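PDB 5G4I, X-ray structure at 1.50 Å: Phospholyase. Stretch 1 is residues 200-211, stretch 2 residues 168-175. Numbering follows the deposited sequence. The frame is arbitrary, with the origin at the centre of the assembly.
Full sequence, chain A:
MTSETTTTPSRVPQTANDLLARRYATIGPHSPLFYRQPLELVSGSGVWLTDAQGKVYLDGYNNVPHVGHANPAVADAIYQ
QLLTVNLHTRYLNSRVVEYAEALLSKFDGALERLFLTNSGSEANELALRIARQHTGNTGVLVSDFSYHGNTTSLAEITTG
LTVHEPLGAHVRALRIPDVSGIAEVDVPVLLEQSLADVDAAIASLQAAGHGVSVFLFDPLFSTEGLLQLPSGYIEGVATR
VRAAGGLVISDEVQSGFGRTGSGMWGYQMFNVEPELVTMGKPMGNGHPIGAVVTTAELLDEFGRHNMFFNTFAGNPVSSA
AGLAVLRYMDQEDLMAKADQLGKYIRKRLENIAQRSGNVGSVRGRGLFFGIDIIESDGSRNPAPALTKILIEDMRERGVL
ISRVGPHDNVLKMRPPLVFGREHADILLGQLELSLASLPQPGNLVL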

# COMPACT_ATOMS: atom_id res chain seq x y z
N ALA A 200 25.78 7.89 -22.40
CA ALA A 200 26.09 6.48 -22.67
C ALA A 200 25.00 5.54 -22.21
O ALA A 200 24.63 4.52 -22.83
CB ALA A 200 27.48 6.08 -22.09
N ALA A 201 24.47 5.80 -20.99
CA ALA A 201 23.40 4.97 -20.42
C ALA A 201 22.16 5.00 -21.32
O ALA A 201 21.49 3.95 -21.58
CB ALA A 201 23.01 5.51 -19.02
N ILE A 202 21.77 6.19 -21.77
CA ILE A 202 20.62 6.37 -22.65
C ILE A 202 20.79 5.60 -24.00
O ILE A 202 19.90 4.89 -24.46
CB ILE A 202 20.28 7.89 -22.87
CG1 ILE A 202 19.71 8.49 -21.57
CG2 ILE A 202 19.35 8.10 -24.04
CD1 ILE A 202 19.43 9.99 -21.68
N ALA A 203 21.99 5.80 -24.58
CA ALA A 203 22.29 5.13 -25.87
C ALA A 203 22.22 3.61 -25.67
O ALA A 203 21.76 2.90 -26.62
CB ALA A 203 23.62 5.58 -26.39
N SER A 204 22.71 3.08 -24.53
CA SER A 204 22.77 1.64 -24.24
C SER A 204 21.34 1.09 -24.13
O SER A 204 20.99 0.02 -24.66
CB SER A 204 23.56 1.40 -22.99
OG SER A 204 23.58 0.01 -22.62
N LEU A 205 20.44 1.79 -23.40
CA LEU A 205 19.01 1.46 -23.28
C LEU A 205 18.32 1.39 -24.62
O LEU A 205 17.45 0.52 -24.86
CB LEU A 205 18.24 2.39 -22.31
CG LEU A 205 18.57 2.19 -20.82
CD1 LEU A 205 18.00 3.34 -20.02
CD2 LEU A 205 18.03 0.85 -20.35
N GLN A 206 18.64 2.36 -25.49
CA GLN A 206 18.03 2.43 -26.83
C GLN A 206 18.50 1.23 -27.71
O GLN A 206 17.66 0.60 -28.37
CB GLN A 206 18.28 3.79 -27.47
CG GLN A 206 17.56 4.93 -26.76
CD GLN A 206 18.00 6.31 -27.10
OE1 GLN A 206 19.15 6.53 -27.54
NE2 GLN A 206 17.14 7.27 -26.86
N ALA A 207 19.79 0.97 -27.68
CA ALA A 207 20.37 -0.16 -28.52
C ALA A 207 19.73 -1.46 -28.10
O ALA A 207 19.49 -2.35 -28.98
CB ALA A 207 21.87 -0.22 -28.41
N ALA A 208 19.51 -1.67 -26.80
CA ALA A 208 18.90 -2.92 -26.30
C ALA A 208 17.38 -3.02 -26.49
O ALA A 208 16.81 -4.04 -26.10
CB ALA A 208 19.32 -3.12 -24.86
N GLY A 209 16.70 -2.03 -26.99
CA GLY A 209 15.29 -2.03 -27.26
C GLY A 209 14.36 -1.67 -26.11
O GLY A 209 13.14 -1.68 -26.29
N HIS A 210 14.93 -1.14 -25.02
CA HIS A 210 14.08 -0.65 -23.93
C HIS A 210 13.64 0.78 -24.08
O HIS A 210 12.59 1.20 -23.56
CB HIS A 210 14.82 -0.79 -22.59
CG HIS A 210 15.50 -2.11 -22.37
ND1 HIS A 210 14.84 -3.30 -22.18
CD2 HIS A 210 16.81 -2.39 -22.36
CE1 HIS A 210 15.73 -4.26 -22.05
NE2 HIS A 210 16.93 -3.73 -22.12
N GLY A 211 14.43 1.63 -24.75
CA GLY A 211 14.18 3.03 -24.78
C GLY A 211 14.27 3.64 -23.36
O GLY A 211 14.73 2.96 -22.44
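Stretch 2 (168-175) GAHVRALR

Stretch 2 runs against the helix of stretch 1 almost antiparallel: the axes of strand 171-174 and helix 200-207 make 171° between their N-to-C directions and approach to 9.0 Å. Nearest CA atoms set the register, His 170 CA with His 210 CA at 5.9 Å and Arg 172 CA with Ala 201 CA at 6.1 Å.

The segment opens with a type I turn from Gly 168 to Val 171, closed by the Val 171 N to Gly 168 O hydrogen bond (3.1 Å). Ala 169 O lies 3.1 Å from His 210 NE2, but the angle is too poor for a hydrogen bond. His 170 places its CA 3.7 Å from the ring centroid of His 210, 3° off the normal, a CH-pi contact over the face; its O is 3.4 Å from Leu 205 CD2.

At Val 171 the chain becomes extended (phi/psi -115/141), and the CA-to-CB bond of Val 171 points away from stretch 1. That of Arg 172 (m, m, t) points toward it, and Arg 172 NE and NH2 each donate to Ser 204 OG at 3.0 Å. NH1 of Arg 172 turns back to Ala 169 O (2.9 Å) and Val 171 O (3.0 Å), bracing the guanidinium, while Leu 205 CD2 covers one face. Ala 173 points away; Leu 174 CD2 then reaches Ala 201 CB at 4.0 Å.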

# COMPACT_ATOMS: atom_id res chain seq x y z
N GLY A 168 17.51 -5.42 -13.27
CA GLY A 168 16.83 -5.63 -14.55
C GLY A 168 17.63 -5.20 -15.77
O GLY A 168 18.37 -4.20 -15.71
N ALA A 169 17.42 -5.96 -16.87
CA ALA A 169 18.13 -5.52 -18.10
C ALA A 169 17.67 -4.17 -18.61
O ALA A 169 18.44 -3.52 -19.37
CB ALA A 169 17.85 -6.55 -19.20
N HIS A 170 16.49 -3.71 -18.20
CA HIS A 170 15.94 -2.41 -18.61
C HIS A 170 16.48 -1.25 -17.72
O HIS A 170 15.96 -0.11 -17.87
CB HIS A 170 14.40 -2.42 -18.60
CG HIS A 170 13.83 -2.71 -17.22
ND1 HIS A 170 13.93 -3.97 -16.61
CD2 HIS A 170 13.16 -1.92 -16.36
CE1 HIS A 170 13.37 -3.88 -15.39
NE2 HIS A 170 12.88 -2.67 -15.24
N VAL A 171 17.44 -1.50 -16.85
CA VAL A 171 17.87 -0.49 -15.84
C VAL A 171 19.32 -0.11 -16.17
O VAL A 171 20.17 -1.01 -16.39
CB VAL A 171 17.71 -1.05 -14.38
CG1 VAL A 171 18.06 0.03 -13.35
CG2 VAL A 171 16.33 -1.62 -14.23
N ARG A 172 19.65 1.19 -16.01
CA ARG A 172 21.02 1.65 -15.92
C ARG A 172 21.22 2.46 -14.66
O ARG A 172 20.43 3.42 -14.44
CB ARG A 172 21.48 2.44 -17.19
CG ARG A 172 21.44 1.63 -18.50
CD ARG A 172 22.48 0.48 -18.56
NE ARG A 172 22.38 -0.20 -19.87
CZ ARG A 172 21.50 -1.14 -20.13
NH1 ARG A 172 20.59 -1.56 -19.27
NH2 ARG A 172 21.32 -1.61 -21.40
N ALA A 173 22.25 2.08 -13.86
CA ALA A 173 22.60 2.79 -12.63
C ALA A 173 23.66 3.86 -12.86
O ALA A 173 24.69 3.60 -13.56
CB ALA A 173 23.06 1.78 -11.64
N LEU A 174 23.44 5.08 -12.37
CA LEU A 174 24.33 6.26 -12.56
C LEU A 174 25.13 6.55 -11.31
O LEU A 174 24.61 6.53 -10.19
CB LEU A 174 23.49 7.51 -12.95
CG LEU A 174 22.66 7.44 -14.25
CD1 LEU A 174 21.69 8.55 -14.36
CD2 LEU A 174 23.55 7.32 -15.46
N ARG A 175 26.40 6.92 -11.48
CA ARG A 175 27.17 7.47 -10.35
C ARG A 175 26.89 8.96 -10.29
O ARG A 175 27.27 9.74 -11.18
CB ARG A 175 28.71 7.23 -10.57
CG ARG A 175 29.56 7.76 -9.39
CD ARG A 175 29.37 7.08 -8.02
NE ARG A 175 29.62 5.64 -8.08
CZ ARG A 175 30.57 4.95 -7.46
NH1 ARG A 175 31.44 5.54 -6.63
NH2 ARG A 175 30.66 3.65 -7.69